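Long-range contacts in methyl-coenzyme M reductase I beta subunit (Methanosarcina barkeri, PDB 1E6Y), which forms part of the nickel-tetrapyrrole enzyme that reduces methyl-coenzyme M with coenzyme B, releasing methane in the final step of methanogenesis: residues G173-P178 against R189-N194; A132-T137 against S154-S159; T263-V268 against L329-I334; P297-C302 against T339-C344. All coordinates share one frame; numbering follows the deposited sequence.

Interaction 1: G173-P178 against R189-N194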
loop_
_atom_site.group_PDB
_atom_site.type_symbol
_atom_site.label_atom_id
_atom_site.label_comp_id
_atom_site.label_asym_id
_atom_site.label_seq_id
_atom_site.Cartn_x
_atom_site.Cartn_y
_atom_site.Cartn_z
ATOM N N GLY E 173 2.237 -12.681 18.480
ATOM C CA GLY E 173 2.242 -14.112 18.249
ATOM C C GLY E 173 3.454 -14.513 17.430
ATOM O O GLY E 173 4.325 -13.687 17.152
ATOM N N ILE E 174 3.511 -15.782 17.046
ATOM C CA ILE E 174 4.573 -16.284 16.183
ATOM C C ILE E 174 4.396 -15.780 14.747
ATOM O O ILE E 174 5.376 -15.512 14.050
ATOM C CB ILE E 174 4.601 -17.834 16.203
ATOM C CG1 ILE E 174 4.949 -18.319 17.613
ATOM C CG2 ILE E 174 5.613 -18.369 15.201
ATOM C CD1 ILE E 174 4.768 -19.798 17.815
ATOM N N LEU E 175 3.144 -15.583 14.341
ATOM C CA LEU E 175 2.827 -15.112 12.994
ATOM C C LEU E 175 2.725 -13.588 12.954
ATOM O O LEU E 175 2.865 -12.917 13.977
ATOM C CB LEU E 175 1.510 -15.731 12.515
ATOM C CG LEU E 175 1.412 -17.257 12.578
ATOM C CD1 LEU E 175 -0.016 -17.706 12.306
ATOM C CD2 LEU E 175 2.372 -17.868 11.571
ATOM N N SER E 176 2.513 -13.045 11.761
ATOM C CA SER E 176 2.344 -11.606 11.586
ATOM C C SER E 176 0.847 -11.296 11.482
ATOM O O SER E 176 0.040 -11.902 12.186
ATOM C CB SER E 176 3.081 -11.155 10.321
ATOM O OG SER E 176 3.177 -9.744 10.254
ATOM N N ILE E 177 0.490 -10.301 10.675
ATOM C CA ILE E 177 -0.902 -10.109 10.275
ATOM C C ILE E 177 -1.051 -10.490 8.802
ATOM O O ILE E 177 -0.082 -10.440 8.044
ATOM C CB ILE E 177 -1.377 -8.642 10.499
ATOM C CG1 ILE E 177 -0.595 -7.673 9.608
ATOM C CG2 ILE E 177 -1.223 -8.263 11.966
ATOM C CD1 ILE E 177 -1.159 -6.262 9.600
ATOM N N PRO E 178 -2.243 -10.955 8.393
ATOM C CA PRO E 178 -2.421 -11.519 7.051
ATOM C C PRO E 178 -2.077 -10.542 5.927
ATOM O O PRO E 178 -1.557 -10.943 4.889
ATOM C CB PRO E 178 -3.895 -11.917 7.022
ATOM C CG PRO E 178 -4.240 -12.150 8.457
ATOM C CD PRO E 178 -3.466 -11.101 9.207
ATOM N N ARG E 189 4.650 -18.636 6.287
ATOM C CA ARG E 189 6.013 -18.270 5.905
ATOM C C ARG E 189 6.459 -16.971 6.530
ATOM O O ARG E 189 7.659 -16.683 6.566
ATOM C CB ARG E 189 6.116 -18.222 4.381
ATOM C CG ARG E 189 5.659 -19.514 3.717
ATOM C CD ARG E 189 6.118 -19.630 2.272
ATOM N NE ARG E 189 7.581 -19.804 2.232
ATOM C CZ ARG E 189 8.219 -19.772 1.046
ATOM N NH1 ARG E 189 9.536 -19.964 1.110
ATOM N NH2 ARG E 189 7.548 -19.570 -0.069
ATOM N N ASN E 190 5.530 -16.205 7.094
ATOM C CA ASN E 190 5.909 -14.955 7.743
ATOM C C ASN E 190 6.248 -15.144 9.224
ATOM O O ASN E 190 5.556 -14.628 10.106
ATOM C CB ASN E 190 4.807 -13.904 7.580
ATOM C CG ASN E 190 5.339 -12.488 7.711
ATOM O OD1 ASN E 190 6.514 -12.282 8.019
ATOM N ND2 ASN E 190 4.488 -11.504 7.437
ATOM N N ILE E 191 7.333 -15.871 9.483
ATOM C CA ILE E 191 7.813 -16.109 10.842
ATOM C C ILE E 191 9.318 -15.864 10.861
ATOM O O ILE E 191 10.075 -16.607 10.237
ATOM C CB ILE E 191 7.542 -17.574 11.286
ATOM C CG1 ILE E 191 6.049 -17.892 11.172
ATOM C CG2 ILE E 191 8.029 -17.790 12.715
ATOM C CD1 ILE E 191 5.728 -19.363 11.276
ATOM N N MET E 192 9.754 -14.815 11.556
ATOM C CA MET E 192 11.161 -14.435 11.505
ATOM C C MET E 192 12.043 -15.503 12.146
ATOM O O MET E 192 11.616 -16.210 13.064
ATOM C CB MET E 192 11.388 -13.060 12.157
ATOM C CG MET E 192 11.699 -13.081 13.641
ATOM S SD MET E 192 11.734 -11.419 14.357
ATOM C CE MET E 192 13.069 -10.653 13.435
ATOM N N ALA E 193 13.212 -15.711 11.550
ATOM C CA ALA E 193 14.108 -16.793 11.938
ATOM C C ALA E 193 14.456 -16.758 13.426
ATOM O O ALA E 193 14.565 -17.806 14.063
ATOM C CB ALA E 193 15.375 -16.743 11.099
ATOM N N ASN E 194 14.568 -15.558 13.989
ATOM C CA ASN E 194 14.873 -15.414 15.411
ATOM C C ASN E 194 13.799 -16.036 16.303
ATOM O O ASN E 194 14.109 -16.556 17.375
ATOM C CB ASN E 194 15.054 -13.937 15.777
ATOM C CG ASN E 194 16.486 -13.460 15.601
ATOM O OD1 ASN E 194 17.378 -14.238 15.272
ATOM N ND2 ASN E 194 16.708 -12.169 15.813
HETATM O O HOH W 1 5.939 -13.400 12.657
#

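Interaction 2: A132-T137 against S154-S159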
loop_
_atom_site.group_PDB
_atom_site.type_symbol
_atom_site.label_atom_id
_atom_site.label_comp_id
_atom_site.label_asym_id
_atom_site.label_seq_id
_atom_site.Cartn_x
_atom_site.Cartn_y
_atom_site.Cartn_z
ATOM N N ALA E 132 -8.697 -8.457 23.694
ATOM C CA ALA E 132 -10.005 -8.071 24.218
ATOM C C ALA E 132 -10.207 -8.605 25.635
ATOM O O ALA E 132 -10.700 -7.891 26.509
ATOM C CB ALA E 132 -11.109 -8.581 23.305
ATOM N N ALA E 133 -9.754 -9.835 25.870
ATOM C CA ALA E 133 -9.871 -10.470 27.180
ATOM C C ALA E 133 -9.034 -9.743 28.227
ATOM O O ALA E 133 -9.521 -9.445 29.319
ATOM C CB ALA E 133 -9.455 -11.930 27.091
ATOM N N VAL E 134 -7.794 -9.412 27.869
ATOM C CA VAL E 134 -6.911 -8.654 28.754
ATOM C C VAL E 134 -7.456 -7.247 29.016
ATOM O O VAL E 134 -7.509 -6.803 30.161
ATOM C CB VAL E 134 -5.478 -8.560 28.167
ATOM C CG1 VAL E 134 -4.597 -7.684 29.044
ATOM C CG2 VAL E 134 -4.875 -9.947 28.051
ATOM N N THR E 135 -7.946 -6.592 27.963
ATOM C CA THR E 135 -8.511 -5.245 28.079
ATOM C C THR E 135 -9.721 -5.221 29.018
ATOM O O THR E 135 -9.785 -4.393 29.930
ATOM C CB THR E 135 -8.930 -4.692 26.694
ATOM O OG1 THR E 135 -7.786 -4.646 25.832
ATOM C CG2 THR E 135 -9.506 -3.289 26.827
ATOM N N GLN E 136 -10.653 -6.154 28.816
ATOM C CA GLN E 136 -11.838 -6.266 29.666
ATOM C C GLN E 136 -11.473 -6.596 31.116
ATOM O O GLN E 136 -12.048 -6.025 32.049
ATOM C CB GLN E 136 -12.785 -7.338 29.119
ATOM C CG GLN E 136 -14.028 -7.571 29.977
ATOM C CD GLN E 136 -15.018 -6.419 29.911
ATOM O OE1 GLN E 136 -15.502 -6.066 28.835
ATOM N NE2 GLN E 136 -15.358 -5.859 31.068
ATOM N N THR E 137 -10.500 -7.487 31.293
ATOM C CA THR E 137 -10.067 -7.908 32.624
ATOM C C THR E 137 -9.471 -6.752 33.424
ATOM O O THR E 137 -9.794 -6.578 34.601
ATOM C CB THR E 137 -9.037 -9.060 32.535
ATOM O OG1 THR E 137 -9.660 -10.214 31.958
ATOM C CG2 THR E 137 -8.502 -9.422 33.923
ATOM N N SER E 154 -5.524 1.084 24.649
ATOM C CA SER E 154 -4.317 1.276 23.851
ATOM C C SER E 154 -3.041 0.795 24.530
ATOM O O SER E 154 -2.040 0.549 23.857
ATOM C CB SER E 154 -4.163 2.743 23.460
ATOM O OG SER E 154 -4.933 3.017 22.304
ATOM N N ALA E 155 -3.072 0.662 25.855
ATOM C CA ALA E 155 -1.966 0.028 26.569
ATOM C C ALA E 155 -1.801 -1.403 26.066
ATOM O O ALA E 155 -0.683 -1.905 25.953
ATOM C CB ALA E 155 -2.227 0.033 28.071
ATOM N N VAL E 156 -2.917 -2.008 25.667
ATOM C CA VAL E 156 -2.931 -3.376 25.162
ATOM C C VAL E 156 -2.815 -3.421 23.633
ATOM O O VAL E 156 -1.956 -4.118 23.092
ATOM C CB VAL E 156 -4.227 -4.115 25.596
ATOM C CG1 VAL E 156 -4.192 -5.566 25.138
ATOM C CG2 VAL E 156 -4.393 -4.043 27.110
ATOM N N TRP E 157 -3.637 -2.625 22.952
ATOM C CA TRP E 157 -3.792 -2.698 21.498
ATOM C C TRP E 157 -2.873 -1.752 20.721
ATOM O O TRP E 157 -2.853 -1.781 19.489
ATOM C CB TRP E 157 -5.242 -2.393 21.107
ATOM C CG TRP E 157 -6.241 -3.447 21.477
ATOM C CD1 TRP E 157 -6.836 -3.618 22.693
ATOM C CD2 TRP E 157 -6.879 -4.371 20.587
ATOM N NE1 TRP E 157 -7.819 -4.575 22.613
ATOM C CE2 TRP E 157 -7.868 -5.056 21.331
ATOM C CE3 TRP E 157 -6.715 -4.686 19.229
ATOM C CZ2 TRP E 157 -8.691 -6.036 20.764
ATOM C CZ3 TRP E 157 -7.535 -5.660 18.664
ATOM C CH2 TRP E 157 -8.512 -6.322 19.434
ATOM N N GLY E 158 -2.217 -0.833 21.425
ATOM C CA GLY E 158 -1.376 0.149 20.760
ATOM C C GLY E 158 -2.145 1.114 19.872
ATOM O O GLY E 158 -3.158 1.679 20.287
ATOM N N SER E 159 -1.688 1.275 18.631
ATOM C CA SER E 159 -2.286 2.243 17.712
ATOM C C SER E 159 -3.387 1.680 16.817
ATOM O O SER E 159 -3.951 2.405 15.998
ATOM C CB SER E 159 -1.210 2.891 16.844
ATOM O OG SER E 159 -0.705 4.062 17.461
#

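Interaction 3: T263-V268 against L329-I334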
loop_
_atom_site.group_PDB
_atom_site.type_symbol
_atom_site.label_atom_id
_atom_site.label_comp_id
_atom_site.label_asym_id
_atom_site.label_seq_id
_atom_site.Cartn_x
_atom_site.Cartn_y
_atom_site.Cartn_z
ATOM N N THR E 263 34.155 -29.825 1.889
ATOM C CA THR E 263 34.201 -31.240 2.261
ATOM C C THR E 263 32.803 -31.829 2.458
ATOM O O THR E 263 32.597 -33.027 2.254
ATOM C CB THR E 263 35.035 -31.478 3.542
ATOM O OG1 THR E 263 34.464 -30.754 4.638
ATOM C CG2 THR E 263 36.477 -31.028 3.329
ATOM N N VAL E 264 31.836 -30.980 2.799
ATOM C CA VAL E 264 30.441 -31.405 2.876
ATOM C C VAL E 264 29.949 -31.825 1.490
ATOM O O VAL E 264 29.212 -32.799 1.353
ATOM C CB VAL E 264 29.535 -30.273 3.434
ATOM C CG1 VAL E 264 28.064 -30.654 3.306
ATOM C CG2 VAL E 264 29.877 -30.009 4.890
ATOM N N ILE E 265 30.437 -31.140 0.461
ATOM C CA ILE E 265 30.114 -31.490 -0.917
ATOM C C ILE E 265 30.644 -32.879 -1.276
ATOM O O ILE E 265 29.936 -33.674 -1.891
ATOM C CB ILE E 265 30.664 -30.422 -1.899
ATOM C CG1 ILE E 265 29.787 -29.171 -1.819
ATOM C CG2 ILE E 265 30.675 -30.950 -3.332
ATOM C CD1 ILE E 265 30.452 -27.917 -2.291
ATOM N N GLU E 266 31.837 -33.208 -0.788
ATOM C CA GLU E 266 32.408 -34.537 -0.992
ATOM C C GLU E 266 31.523 -35.614 -0.360
ATOM O O GLU E 266 31.211 -36.621 -0.997
ATOM C CB GLU E 266 33.815 -34.605 -0.395
ATOM C CG GLU E 266 34.602 -35.845 -0.790
ATOM C CD GLU E 266 35.935 -35.955 -0.066
ATOM O OE1 GLU E 266 36.429 -34.930 0.459
ATOM O OE2 GLU E 266 36.486 -37.075 -0.006
ATOM N N SER E 267 31.057 -35.347 0.859
ATOM C CA SER E 267 30.130 -36.233 1.560
ATOM C C SER E 267 28.832 -36.422 0.785
ATOM O O SER E 267 28.337 -37.544 0.657
ATOM C CB SER E 267 29.806 -35.670 2.944
ATOM O OG SER E 267 30.944 -35.690 3.781
ATOM N N VAL E 268 28.275 -35.317 0.292
ATOM C CA VAL E 268 26.990 -35.342 -0.398
ATOM C C VAL E 268 27.081 -36.112 -1.712
ATOM O O VAL E 268 26.234 -36.960 -1.996
ATOM C CB VAL E 268 26.468 -33.900 -0.668
ATOM C CG1 VAL E 268 25.260 -33.927 -1.605
ATOM C CG2 VAL E 268 26.086 -33.236 0.648
ATOM N N LEU E 329 24.738 -20.200 -0.824
ATOM C CA LEU E 329 25.183 -19.843 -2.169
ATOM C C LEU E 329 26.242 -20.825 -2.653
ATOM O O LEU E 329 26.055 -21.518 -3.656
ATOM C CB LEU E 329 25.760 -18.422 -2.176
ATOM C CG LEU E 329 25.711 -17.604 -3.476
ATOM C CD1 LEU E 329 26.220 -16.200 -3.184
ATOM C CD2 LEU E 329 26.546 -18.247 -4.575
ATOM N N TYR E 330 27.327 -20.931 -1.895
ATOM C CA TYR E 330 28.502 -21.638 -2.371
ATOM C C TYR E 330 28.437 -23.150 -2.276
ATOM O O TYR E 330 28.991 -23.832 -3.134
ATOM C CB TYR E 330 29.754 -21.095 -1.682
ATOM C CG TYR E 330 30.107 -19.725 -2.203
ATOM C CD1 TYR E 330 29.880 -18.589 -1.429
ATOM C CD2 TYR E 330 30.421 -19.548 -3.548
ATOM C CE1 TYR E 330 29.927 -17.315 -1.990
ATOM C CE2 TYR E 330 30.468 -18.286 -4.117
ATOM C CZ TYR E 330 30.210 -17.175 -3.341
ATOM O OH TYR E 330 30.138 -15.942 -3.944
ATOM N N PHE E 331 27.660 -23.678 -1.333
ATOM C CA PHE E 331 27.459 -25.126 -1.303
ATOM C C PHE E 331 26.860 -25.576 -2.628
ATOM O O PHE E 331 27.341 -26.528 -3.246
ATOM C CB PHE E 331 26.531 -25.557 -0.159
ATOM C CG PHE E 331 26.131 -27.007 -0.240
ATOM C CD1 PHE E 331 27.039 -28.007 0.098
ATOM C CD2 PHE E 331 24.924 -27.373 -0.833
ATOM C CE1 PHE E 331 26.763 -29.350 -0.175
ATOM C CE2 PHE E 331 24.640 -28.713 -1.110
ATOM C CZ PHE E 331 25.563 -29.701 -0.783
ATOM N N ASN E 332 25.824 -24.864 -3.070
ATOM C CA ASN E 332 25.095 -25.233 -4.273
ATOM C C ASN E 332 25.836 -24.865 -5.550
ATOM O O ASN E 332 25.850 -25.637 -6.509
ATOM C CB ASN E 332 23.709 -24.589 -4.255
ATOM C CG ASN E 332 22.778 -25.284 -3.290
ATOM O OD1 ASN E 332 22.368 -26.417 -3.526
ATOM N ND2 ASN E 332 22.557 -24.670 -2.134
ATOM N N ASP E 333 26.486 -23.703 -5.540
ATOM C CA ASP E 333 27.331 -23.269 -6.650
ATOM C C ASP E 333 28.448 -24.286 -6.898
ATOM O O ASP E 333 28.595 -24.799 -8.009
ATOM C CB ASP E 333 27.926 -21.893 -6.330
ATOM C CG ASP E 333 28.561 -21.213 -7.538
ATOM O OD1 ASP E 333 28.560 -21.786 -8.648
ATOM O OD2 ASP E 333 29.064 -20.084 -7.370
ATOM N N ILE E 334 29.172 -24.631 -5.837
ATOM C CA ILE E 334 30.302 -25.554 -5.939
ATOM C C ILE E 334 29.839 -26.989 -6.212
ATOM O O ILE E 334 30.511 -27.733 -6.930
ATOM C CB ILE E 334 31.171 -25.528 -4.654
ATOM C CG1 ILE E 334 31.732 -24.125 -4.430
ATOM C CG2 ILE E 334 32.332 -26.508 -4.779
ATOM C CD1 ILE E 334 32.388 -23.948 -3.073
#

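Interaction 4: P297-C302 against T339-C344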
loop_
_atom_site.group_PDB
_atom_site.type_symbol
_atom_site.label_atom_id
_atom_site.label_comp_id
_atom_site.label_asym_id
_atom_site.label_seq_id
_atom_site.Cartn_x
_atom_site.Cartn_y
_atom_site.Cartn_z
ATOM N N PRO E 297 13.827 -35.580 -7.948
ATOM C CA PRO E 297 13.397 -35.082 -6.634
ATOM C C PRO E 297 14.261 -35.576 -5.469
ATOM O O PRO E 297 14.484 -34.843 -4.507
ATOM C CB PRO E 297 11.952 -35.573 -6.523
ATOM C CG PRO E 297 11.499 -35.712 -7.943
ATOM C CD PRO E 297 12.716 -36.225 -8.670
ATOM N N LYS E 298 14.786 -36.796 -5.574
ATOM C CA LYS E 298 15.676 -37.326 -4.542
ATOM C C LYS E 298 17.027 -36.621 -4.523
ATOM O O LYS E 298 17.581 -36.362 -3.457
ATOM C CB LYS E 298 15.891 -38.825 -4.735
ATOM C CG LYS E 298 15.068 -39.677 -3.798
ATOM C CD LYS E 298 15.753 -41.000 -3.546
ATOM C CE LYS E 298 14.971 -41.824 -2.561
ATOM N NZ LYS E 298 15.096 -43.267 -2.878
ATOM N N TRP E 299 17.570 -36.346 -5.706
ATOM C CA TRP E 299 18.803 -35.574 -5.811
ATOM C C TRP E 299 18.609 -34.194 -5.190
ATOM O O TRP E 299 19.469 -33.707 -4.457
ATOM C CB TRP E 299 19.234 -35.429 -7.276
ATOM C CG TRP E 299 20.304 -34.392 -7.468
ATOM C CD1 TRP E 299 20.190 -33.212 -8.148
ATOM C CD2 TRP E 299 21.610 -34.390 -6.879
ATOM N NE1 TRP E 299 21.339 -32.471 -8.011
ATOM C CE2 TRP E 299 22.230 -33.171 -7.238
ATOM C CE3 TRP E 299 22.318 -35.299 -6.076
ATOM C CZ2 TRP E 299 23.524 -32.836 -6.824
ATOM C CZ3 TRP E 299 23.606 -34.964 -5.664
ATOM C CH2 TRP E 299 24.194 -33.742 -6.041
ATOM N N ASN E 300 17.473 -33.573 -5.490
ATOM C CA ASN E 300 17.134 -32.283 -4.902
ATOM C C ASN E 300 17.122 -32.350 -3.377
ATOM O O ASN E 300 17.645 -31.455 -2.710
ATOM C CB ASN E 300 15.772 -31.806 -5.412
ATOM C CG ASN E 300 15.432 -30.419 -4.921
ATOM O OD1 ASN E 300 16.048 -29.440 -5.338
ATOM N ND2 ASN E 300 14.518 -30.334 -3.963
ATOM N N ALA E 301 16.573 -33.433 -2.831
ATOM C CA ALA E 301 16.582 -33.658 -1.386
ATOM C C ALA E 301 18.008 -33.833 -0.849
ATOM O O ALA E 301 18.334 -33.333 0.228
ATOM C CB ALA E 301 15.734 -34.874 -1.040
ATOM N N CYS E 302 18.859 -34.511 -1.621
ATOM C CA CYS E 302 20.279 -34.642 -1.291
ATOM C C CYS E 302 20.954 -33.276 -1.217
ATOM O O CYS E 302 21.713 -33.002 -0.289
ATOM C CB CYS E 302 20.999 -35.497 -2.337
ATOM S SG CYS E 302 20.634 -37.259 -2.264
ATOM N N THR E 339 29.660 -31.563 -10.053
ATOM C CA THR E 339 28.867 -32.679 -10.572
ATOM C C THR E 339 28.281 -32.469 -11.969
ATOM O O THR E 339 27.962 -33.439 -12.659
ATOM C CB THR E 339 27.691 -33.028 -9.625
ATOM O OG1 THR E 339 26.834 -31.887 -9.485
ATOM C CG2 THR E 339 28.203 -33.453 -8.263
ATOM N N GLY E 340 28.022 -31.217 -12.331
ATOM C CA GLY E 340 27.276 -30.940 -13.549
ATOM C C GLY E 340 25.779 -31.124 -13.354
ATOM O O GLY E 340 25.019 -31.183 -14.320
ATOM N N LEU E 341 25.358 -31.218 -12.096
ATOM C CA LEU E 341 23.947 -31.349 -11.745
ATOM C C LEU E 341 23.462 -30.039 -11.142
ATOM O O LEU E 341 24.245 -29.307 -10.536
ATOM C CB LEU E 341 23.764 -32.472 -10.723
ATOM C CG LEU E 341 24.089 -33.886 -11.194
ATOM C CD1 LEU E 341 24.169 -34.813 -9.998
ATOM C CD2 LEU E 341 23.030 -34.354 -12.169
ATOM N N PRO E 342 22.154 -29.747 -11.258
ATOM C CA PRO E 342 21.596 -28.537 -10.643
ATOM C C PRO E 342 21.609 -28.588 -9.119
ATOM O O PRO E 342 21.433 -29.651 -8.518
ATOM C CB PRO E 342 20.171 -28.483 -11.197
ATOM C CG PRO E 342 19.843 -29.907 -11.481
ATOM C CD PRO E 342 21.127 -30.495 -12.002
ATOM N N GLY E 343 21.876 -27.439 -8.506
ATOM C CA GLY E 343 21.849 -27.338 -7.059
ATOM C C GLY E 343 20.436 -27.430 -6.520
ATOM O O GLY E 343 19.476 -27.603 -7.281
ATOM N N CYS E 344 20.300 -27.292 -5.204
ATOM C CA CYS E 344 19.009 -27.442 -4.550
ATOM C C CYS E 344 17.985 -26.441 -5.079
ATOM O O CYS E 344 18.293 -25.265 -5.275
ATOM C CB CYS E 344 19.150 -27.279 -3.039
ATOM S SG CYS E 344 17.615 -27.603 -2.151
#

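Interaction 1: G173-P178 against R189-N194
Ile-191 packs on Ile-174 and Leu-175 where two loops run side by side, one of them shaped by an inverse gamma turn centred on Asn-190 shortly before helix 193-199. A weak bond from Ile-191 N to Arg-189 O (3.0 Å) closes that turn. Segment 173-178 belongs to the N-terminal sequence family of the beta subunit and 189-194 to the C-terminal one, so the contact joins the two.

The apolar part rests on both arms of Ile-191. Its CG2 meets Ile-174 CG2 at 3.5 Å, while CD1, carried by a CG1 that stands anti to the carbonyl carbon (chi1 -57°), lies 3.7 Å from Leu-175 CD2. In both pairs the side chains cross obliquely, and Tyr-214 of helix 204-221 packs on the two isoleucines. An alanine in place of Ile-191 would probably leave Ile-174 CG2 and Leu-175 CD2 without their partner and open a gap beside Tyr-214.

The polar part is less direct. Ser-176 turns its CB to the Asn-190 side chain, but its OG is hydrogen-bonded to Asn-180. Beyond it, Ile-177 packs on Leu-184 of the second beta subunit. Between the backbones sits one water, 2.6 Å from Ile-174 O and 2.9 Å from Asn-190 O; it is placed to donate to both carbonyls, though further acceptors nearby compete for its two protons.

Interaction 2: A132-T137 against S154-S159
Trp-157 presents the N-H edge of its indole to the hydroxyl of Thr-135, and the two side chains meet at about a right angle. Thr-135 OG1 lies near the ring plane, 3.2 Å from Trp-157 NE1, but the N-H...O angle of 124° is far from straight and the bond is weak. Thr-135 OG1 is anti to the carbonyl carbon and beside the backbone N (chi1 -59°), a torsion that lets it bond to Ala-131 O one turn back in its own helix, its stronger partner.

Val-156 faces the same hydroxyl with its CB, 3.6 Å from Thr-135 OG1, and its two methyl groups straddle that approach. One of them, CG2, also reaches Val-134 CG1 at 4.1 Å, the two valines crossing at a slant. Ile-49 of helix 46-55 touches both. Farther along the indole, Trp-157 CZ2 comes within 3.8 Å of Ala-132 N and 4.3 Å of Ala-132 CB.

The arrangement is a packing of helix 125-141 on the C-terminal turn of helix 149-157, where Gly-158 leaves helical geometry with a positive phi (66°). Trp-157 also makes a cation-pi contact with Lys-153, and a chain of another protein in the complex packs on Thr-135 and Trp-157.

With the Thr-135 proton committed to Ala-131 O, the buried hydroxyl oxygen can accept from the indole, but the bent N-H...O angle suggests that this bond adds little directional hold.

Interaction 3: T263-V268 against L329-I334
Phe-331 reaches across to Val-264, Ile-265 and Val-268 in a buried helix-helix packing whose short axes, from 263-268 and 329-334, approach to 10.1 Å at a signed crossing angle of -51°.

Aromatic contacts come first. The Phe-331 side chain, its CG anti to the backbone N (chi1 171°), slides past Ile-265 in the opposite direction and brings CE1 to 3.4 Å from Ile-265 CG1. Val-264 CG1 approaches the same CE1 at 3.9 Å. Val-268 meets the ring tip to tip, its CG2 near the ring plane and 3.8 Å from Phe-331 CZ. Thr-307 and Ala-310 of helix 296-318 also touch the phenyl group, making this a three-helix junction. An alanine in its place would probably open a gap between these helices and leave Val-264, Ile-265 and Val-268 without their common partner.

Of the polar groups on helix 323-339, Tyr-330 OH bonds to Thr-116 of the gamma subunit, whereas the Asn-332 side chain is bonded within this chain.

The purely aliphatic contact is between Ile-265 and Ile-334, which cross at about a right angle. It is unusually tight: Ile-265 CD1 presses against both CB and CG2 of Ile-334, at 3.4 Å from each.

Interaction 4: P297-C302 against T339-C344
Trp-299 NE1 donates to Pro-342 O at 2.9 Å, with an N-H...O angle of 156°. The donor lies in the carbonyl plane and the C=O...N angle is 160°, a nearly head-on approach, while the oxygen sits slightly out of the indole plane. Over one face of the indole comes Leu-341: its CD1 is 3.8 Å from the centroid of the Trp-299 six-membered ring, close to the ring normal, a CH-pi contact. Leu-341 CB lies 3.6 Å from Trp-299 NE1. The indole is swung out to the loop by a CG anti to the backbone N (chi1 167°). One residue on, Asn-300 OD1 passes 3.7 Å from Cys-344 CA and accepts from Asp-345 N.

An ST turn at the end of helix 323-339, in which Thr-339 OG1 accepts from Leu-341 N (3.1 Å), probably helps to set Leu-341 over the ring. The same hydroxyl bonds to Leu-335 O, tying the turn to the last helical turn, and Gly-340, between Thr-339 and Leu-341, has a positive phi. Farther out, Glu-336 OE2 holds Gly-343 N, and Ile-278 of strand 278-283 touches both Trp-299 and Leu-341. Gln-238 of the gamma subunit bonds to Gly-340 O.

Interactions 3 and 4 lie in the C-terminal family region, with centres 11 Å apart, and they touch: Asn-332 OD1 is 2.8 Å from Cys-344 N, a probable hydrogen bond, and Val-268 CG1 packs 3.9 Å from Cys-302 O. Their segments alternate along the chain. Interaction 2 is on the opposite side of the chain's centre, about 51 Å from interaction 3 between centres. Interaction 1 lies about 21 Å from interaction 2 and 30 Å from interactions 3 and 4, centre to centre; interactions 1 and 2 both touch the second beta subunit. All four lie away from the coenzyme-binding residues, though the Asn-190 side chain is about 10 Å from coenzyme B, and that of Tyr-330 about 11 Å from coenzyme M and 12 Å from F430.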